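Local coordinates for protein tRNA (guanine-N(1)-)-methyltransferase (Corynebacterium diphtheriae, PDB 7KFF) that probably methylates N1 of a guanosine next to the anticodon of tRNA, using S-adenosylmethionine as donor and leaving S-adenosylhomocysteine, at residues Asp30-His34 against Ala35-Lys39; Arg212-Pro215 against Gly216-Gly219; Tyr194-Gly198 against Gly199-Val203. All coordinates share one frame; numbering follows the deposited sequence.

Interaction 1. Residues Asp30-His34 against Ala35-Lys39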
# COMPACT_ATOMS: atom_id res chain seq x y z
N ASP A 30 0.99 -7.25 14.17
CA ASP A 30 1.15 -6.54 15.44
C ASP A 30 0.84 -5.04 15.32
O ASP A 30 0.29 -4.46 16.26
CB ASP A 30 2.54 -6.78 16.04
CG ASP A 30 2.70 -8.16 16.67
OD1 ASP A 30 1.72 -8.91 16.82
OD2 ASP A 30 3.85 -8.49 17.04
N PRO A 31 1.11 -4.36 14.19
CA PRO A 31 0.78 -2.93 14.10
C PRO A 31 -0.70 -2.61 14.13
O PRO A 31 -1.05 -1.43 14.32
CB PRO A 31 1.46 -2.47 12.81
CG PRO A 31 2.61 -3.43 12.64
CD PRO A 31 2.04 -4.77 13.11
N LEU A 32 -1.60 -3.60 13.99
CA LEU A 32 -3.01 -3.31 14.18
C LEU A 32 -3.31 -2.92 15.62
O LEU A 32 -4.40 -2.41 15.89
CB LEU A 32 -3.87 -4.53 13.81
CG LEU A 32 -3.87 -4.96 12.35
CD1 LEU A 32 -4.72 -6.21 12.18
CD2 LEU A 32 -4.41 -3.85 11.44
N ARG A 33 -2.38 -3.17 16.55
CA ARG A 33 -2.54 -2.76 17.94
C ARG A 33 -1.58 -1.64 18.33
O ARG A 33 -1.41 -1.35 19.52
CB ARG A 33 -2.36 -3.98 18.84
CG ARG A 33 -3.53 -4.92 18.75
CD ARG A 33 -3.31 -6.18 19.53
NE ARG A 33 -4.59 -6.79 19.88
CZ ARG A 33 -5.22 -7.71 19.17
NH1 ARG A 33 -4.71 -8.15 18.02
NH2 ARG A 33 -6.36 -8.20 19.61
N HIS A 34 -0.97 -0.98 17.36
CA HIS A 34 -0.11 0.16 17.60
C HIS A 34 -0.78 1.44 17.14
O HIS A 34 -1.75 1.42 16.37
CB HIS A 34 1.21 0.01 16.83
CG HIS A 34 2.06 -1.10 17.34
ND1 HIS A 34 2.98 -1.77 16.56
CD2 HIS A 34 2.13 -1.66 18.57
CE1 HIS A 34 3.56 -2.71 17.29
NE2 HIS A 34 3.07 -2.66 18.51
N ALA A 35 -0.27 2.56 17.63
CA ALA A 35 -0.65 3.90 17.17
C ALA A 35 -2.18 4.02 17.18
O ALA A 35 -2.82 3.62 18.16
CB ALA A 35 0.03 4.21 15.84
N LEU A 36 -2.79 4.58 16.13
CA LEU A 36 -4.19 5.00 16.21
C LEU A 36 -5.14 3.81 16.28
O LEU A 36 -6.17 3.89 16.96
CB LEU A 36 -4.52 5.89 15.02
CG LEU A 36 -5.77 6.73 15.14
CD1 LEU A 36 -5.57 7.72 16.31
CD2 LEU A 36 -6.09 7.45 13.86
N LEU A 37 -4.84 2.71 15.59
CA LEU A 37 -5.72 1.54 15.69
C LEU A 37 -5.70 0.95 17.10
O LEU A 37 -6.73 0.49 17.59
CB LEU A 37 -5.41 0.49 14.63
CG LEU A 37 -6.17 0.68 13.31
CD1 LEU A 37 -5.86 1.97 12.63
CD2 LEU A 37 -5.90 -0.50 12.39
N GLY A 38 -4.55 0.98 17.76
CA GLY A 38 -4.52 0.57 19.16
C GLY A 38 -5.41 1.44 20.03
O GLY A 38 -6.13 0.94 20.91
N LYS A 39 -5.43 2.75 19.74
CA LYS A 39 -6.31 3.67 20.46
C LYS A 39 -7.77 3.35 20.16
O LYS A 39 -8.63 3.41 21.05
CB LYS A 39 -6.04 5.11 20.03
CG LYS A 39 -4.93 5.87 20.71
CD LYS A 39 -3.79 5.00 21.13
CE LYS A 39 -3.95 4.60 22.59
NZ LYS A 39 -3.31 3.29 22.90
O HOH W 1 -2.50 2.16 13.88
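His34 and Gly38 meet through backbone: Gly38 N gives its hydrogen to His34 O at 3.2 Å, nearly straight at 166° but arriving well above the carbonyl plane. The same oxygen takes a second hydrogen from a water, 2.7 Å away, which in turn accepts from Leu37 N at 2.9 Å. One carbonyl thus ties two successive amides of helix 35-42, one directly and one through the water. The imidazole is turned away from these bonds. With CG anti to its own carbonyl carbon (chi1 -68°), it swings back so that Asp30 O sits 3.7 Å above the plane of the His34 ring, over its centre. Leu37 supplies the apolar half. Its CB presses on Leu32 O at 3.3 Å, and that buried oxygen has no hydrogen-bond partner in the model. The two leucines then run side by side, pointing the same way, and their CD2 methyls touch at 3.8 Å. Together they pack on Leu204, Ala207 and Val211 of helix 200-211 and on Leu46 and Val48 of strand 46-52, while His34 and Ala35 pack on Glu27 and Phe25 of the second subunit.

Interaction 2. Residues Arg212-Pro215 against Gly216-Gly219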
# COMPACT_ATOMS: atom_id res chain seq x y z
N ARG A 212 -9.71 4.64 10.03
CA ARG A 212 -9.65 6.08 10.29
C ARG A 212 -10.95 6.79 9.92
O ARG A 212 -11.13 7.95 10.31
CB ARG A 212 -8.48 6.74 9.58
CG ARG A 212 -8.61 6.81 8.09
CD ARG A 212 -7.39 7.45 7.43
NE ARG A 212 -7.26 8.90 7.59
CZ ARG A 212 -7.91 9.81 6.86
NH1 ARG A 212 -8.77 9.46 5.94
NH2 ARG A 212 -7.68 11.09 7.07
N LEU A 213 -11.85 6.15 9.19
CA LEU A 213 -13.15 6.71 8.84
C LEU A 213 -14.24 6.36 9.84
O LEU A 213 -15.39 6.80 9.67
CB LEU A 213 -13.54 6.27 7.43
CG LEU A 213 -12.56 6.67 6.35
CD1 LEU A 213 -12.99 6.11 5.01
CD2 LEU A 213 -12.35 8.19 6.27
N ILE A 214 -13.92 5.60 10.88
CA ILE A 214 -14.89 5.32 11.94
C ILE A 214 -14.93 6.52 12.88
O ILE A 214 -13.87 6.92 13.40
CB ILE A 214 -14.50 4.05 12.70
CG1 ILE A 214 -14.50 2.85 11.75
CG2 ILE A 214 -15.42 3.83 13.90
CD1 ILE A 214 -14.10 1.56 12.40
N PRO A 215 -16.10 7.09 13.15
CA PRO A 215 -16.15 8.25 14.05
C PRO A 215 -15.55 7.92 15.41
O PRO A 215 -15.83 6.88 16.01
CB PRO A 215 -17.65 8.57 14.14
CG PRO A 215 -18.38 7.45 13.52
CD PRO A 215 -17.42 6.72 12.62
N GLY A 216 -14.70 8.83 15.90
CA GLY A 216 -14.01 8.68 17.16
C GLY A 216 -12.56 8.25 17.05
O GLY A 216 -11.82 8.37 18.03
N VAL A 217 -12.14 7.73 15.89
CA VAL A 217 -10.80 7.16 15.77
C VAL A 217 -9.75 8.25 15.59
O VAL A 217 -8.72 8.26 16.28
CB VAL A 217 -10.76 6.12 14.64
CG1 VAL A 217 -9.33 5.70 14.36
CG2 VAL A 217 -11.63 4.92 15.02
N LEU A 218 -9.97 9.18 14.66
CA LEU A 218 -9.00 10.24 14.43
C LEU A 218 -8.95 11.24 15.58
O LEU A 218 -7.90 11.85 15.82
CB LEU A 218 -9.28 10.97 13.12
CG LEU A 218 -8.81 10.22 11.87
CD1 LEU A 218 -9.44 10.80 10.62
CD2 LEU A 218 -7.28 10.26 11.76
N GLY A 219 -10.05 11.42 16.30
CA GLY A 219 -10.08 12.33 17.42
C GLY A 219 -10.31 13.77 17.00
O GLY A 219 -10.20 14.15 15.83
O HOH W 2 -12.17 8.87 12.60
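Arg212 and Leu218 come together where the chain doubles back after helix 200-211, the two side chains crossing at a slant. Starting at the root, Arg212 CB faces Leu218 CG at 4.2 Å. CG leaves CB between the backbone N and the carbonyl carbon (chi1 70°), a tight spot for it, and the next bond is extended; the chain then bends about CG-CD (chi3 -73°). That bend brings the guanidinium round so that one of its faces lies against Leu218 CD1. NE and CZ are each 4.2 Å from this methyl, and NH2 at the tip is a little nearer, at 4.0 Å. NH2 carries on to a salt bridge with Asp227, so the leucine covers part of a group whose charge is answered by that carboxylate. The same CD1 also rests on the backbone, 3.3 Å from Arg212 O.

Polar bonding inside the loop is concentrated on two carbonyls and one water. The water donates to Arg212 O and to Ile214 O, both at 2.7 Å, and accepts from Leu218 N at 3.0 Å. Ile214 O also receives Val217 N at 3.1 Å with an N-H...O angle of 158°, so this oxygen is gripped twice. Beside that bond a Val217 methyl, CG2, packs on Ile214 CB, while the other, CG1, lies against Arg212 CA. Val217 and Leu218 both reach Leu36 of helix 35-42. Ile214 to Val217 form a classic type II beta turn, with Pro215 and Gly216 at its two central positions and glycine taking the positive phi. The Arg212 side chain comes within about 5 Å of a bound S-adenosylhomocysteine and packs on Val195 of the second subunit, consistent with the TrmD cofactor site built at the dimer interface.

Interaction 3. Residues Tyr194-Gly198 against Gly199-Val203. With SAH (S-adenosyl-L-homocysteine), chain C.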
# COMPACT_ATOMS: atom_id res chain seq x y z
N TYR A 194 2.20 -2.83 -8.15
CA TYR A 194 3.53 -3.23 -7.73
C TYR A 194 3.35 -4.56 -7.01
O TYR A 194 2.23 -4.93 -6.64
CB TYR A 194 4.21 -2.18 -6.84
CG TYR A 194 3.30 -1.57 -5.83
CD1 TYR A 194 2.99 -2.23 -4.65
CD2 TYR A 194 2.72 -0.32 -6.04
CE1 TYR A 194 2.13 -1.68 -3.72
CE2 TYR A 194 1.89 0.25 -5.11
CZ TYR A 194 1.59 -0.44 -3.94
OH TYR A 194 0.75 0.09 -3.01
N VAL A 195 4.44 -5.30 -6.86
CA VAL A 195 4.37 -6.67 -6.37
C VAL A 195 4.98 -6.76 -4.98
O VAL A 195 6.16 -6.46 -4.78
CB VAL A 195 5.04 -7.66 -7.35
CG1 VAL A 195 4.89 -9.08 -6.81
CG2 VAL A 195 4.48 -7.50 -8.78
N LEU A 196 4.16 -7.19 -4.02
CA LEU A 196 4.56 -7.39 -2.65
C LEU A 196 4.93 -8.84 -2.40
O LEU A 196 4.78 -9.70 -3.27
CB LEU A 196 3.41 -7.03 -1.71
CG LEU A 196 2.86 -5.62 -1.96
CD1 LEU A 196 1.60 -5.42 -1.15
CD2 LEU A 196 3.91 -4.56 -1.68
N ILE A 197 5.39 -9.13 -1.18
CA ILE A 197 5.74 -10.49 -0.79
C ILE A 197 4.53 -11.26 -0.25
O ILE A 197 4.38 -12.47 -0.48
CB ILE A 197 6.89 -10.47 0.24
CG1 ILE A 197 8.12 -9.73 -0.28
CG2 ILE A 197 7.25 -11.90 0.68
CD1 ILE A 197 9.12 -9.33 0.78
N GLY A 198 3.68 -10.57 0.49
CA GLY A 198 2.53 -11.22 1.09
C GLY A 198 1.39 -10.24 1.26
O GLY A 198 1.56 -9.03 1.15
N GLY A 199 0.22 -10.80 1.54
CA GLY A 199 -0.95 -9.98 1.77
C GLY A 199 -1.04 -9.28 3.10
O GLY A 199 -1.84 -8.35 3.24
N GLU A 200 -0.21 -9.67 4.08
CA GLU A 200 -0.29 -9.07 5.42
C GLU A 200 -0.13 -7.55 5.40
O GLU A 200 -0.89 -6.83 6.06
CB GLU A 200 0.76 -9.69 6.32
CG GLU A 200 0.51 -11.19 6.65
CD GLU A 200 0.90 -12.20 5.58
OE1 GLU A 200 1.43 -11.84 4.51
OE2 GLU A 200 0.67 -13.40 5.85
N VAL A 201 0.87 -7.05 4.67
CA VAL A 201 1.07 -5.60 4.64
C VAL A 201 -0.11 -4.90 3.99
O VAL A 201 -0.47 -3.78 4.38
CB VAL A 201 2.41 -5.21 4.00
CG1 VAL A 201 2.41 -5.42 2.48
CG2 VAL A 201 2.78 -3.79 4.34
N ALA A 202 -0.75 -5.54 3.02
CA ALA A 202 -1.93 -4.95 2.41
C ALA A 202 -3.09 -4.87 3.40
O ALA A 202 -3.88 -3.93 3.33
CB ALA A 202 -2.33 -5.76 1.18
N VAL A 203 -3.19 -5.83 4.33
CA VAL A 203 -4.17 -5.73 5.41
C VAL A 203 -3.91 -4.48 6.24
O VAL A 203 -4.83 -3.73 6.57
CB VAL A 203 -4.15 -7.00 6.28
CG1 VAL A 203 -5.11 -6.80 7.45
CG2 VAL A 203 -4.51 -8.22 5.44
N SAH C . 2.86 -14.34 -8.92
CA SAH C . 1.97 -13.38 -8.29
CB SAH C . 2.66 -12.92 -7.02
CG SAH C . 1.90 -13.21 -5.73
SD SAH C . 2.69 -12.14 -4.55
C SAH C . 1.68 -12.15 -9.14
O SAH C . 2.57 -11.39 -9.49
OXT SAH C . 0.52 -11.89 -9.46
C5' SAH C . 2.16 -12.99 -3.07
C4' SAH C . 0.98 -12.36 -2.37
O4' SAH C . 1.28 -11.04 -1.93
C3' SAH C . -0.33 -12.22 -3.17
O3' SAH C . -0.99 -13.43 -3.27
C2' SAH C . -1.05 -11.16 -2.34
O2' SAH C . -1.61 -11.72 -1.17
C1' SAH C . 0.10 -10.26 -1.94
N9 SAH C . 0.29 -9.15 -2.89
C8 SAH C . 1.35 -8.95 -3.75
N7 SAH C . 1.20 -7.78 -4.38
C5 SAH C . 0.04 -7.22 -3.94
C6 SAH C . -0.62 -6.04 -4.25
N6 SAH C . -0.17 -5.14 -5.15
N1 SAH C . -1.80 -5.76 -3.61
C2 SAH C . -2.31 -6.64 -2.67
N3 SAH C . -1.67 -7.80 -2.35
C4 SAH C . -0.52 -8.07 -2.99
O HOH W 3 2.98 -8.72 3.61
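Gly198 and Gly199 join an extended run of backbone, Gly198 being nearly fully stretched, to helix 200-211. A water spans the join, accepting from Val201 N at 2.9 Å and donating weakly to Gly198 O. Over the same join, Leu196 and Val201 meet at about a right angle, CD1 against CG1 at 3.7 Å. Leu196 does double duty: it lies over one face of the S-adenosylhomocysteine adenine, with CB 3.5 Å from C8, CG 3.6 Å from N7 and CD1 3.7 Å from C5. Its first torsion, CG anti to the carbonyl carbon (chi1 -54°), sends the chain along that face. Ala202 CB comes from the same side, 3.9 Å from C2 of the adenine. The amino group N6 of the base donates to Tyr194 O at 2.8 Å. Glu200 folds back at chi2 so that OE1 lies beside Gly198, where a salt bridge to Arg168 and a hydrogen bond between OE2 and Thr23 OG1 hold it. Glu208 of the second subunit takes the amides of Ile197 and Gly198. A loop that wraps the adenine and runs into a helix is characteristic of the cofactor site of knotted SPOUT methyltransferases, of which these residues form one wall.

In the fold
Along the chain the order is interaction 1, then interaction 3, then interaction 2, the last two bracketing helix 200-211: residues 194-203 lead into it and residues 212-219 follow it. Helix 35-42 of interaction 1 lies against that same helix, and interactions 1 and 2, with centres about 13 Å apart, touch directly where Leu36 packs on Val217 and Leu218. Interaction 3 is more remote, its centre about 18 Å from that of interaction 1 and about 25 Å from that of interaction 2. Interactions 2 and 3 lie near different bound S-adenosylhomocysteine molecules, and all three contacts reach the second subunit, consistent with a dimer whose two cofactor sites are shared between its chains.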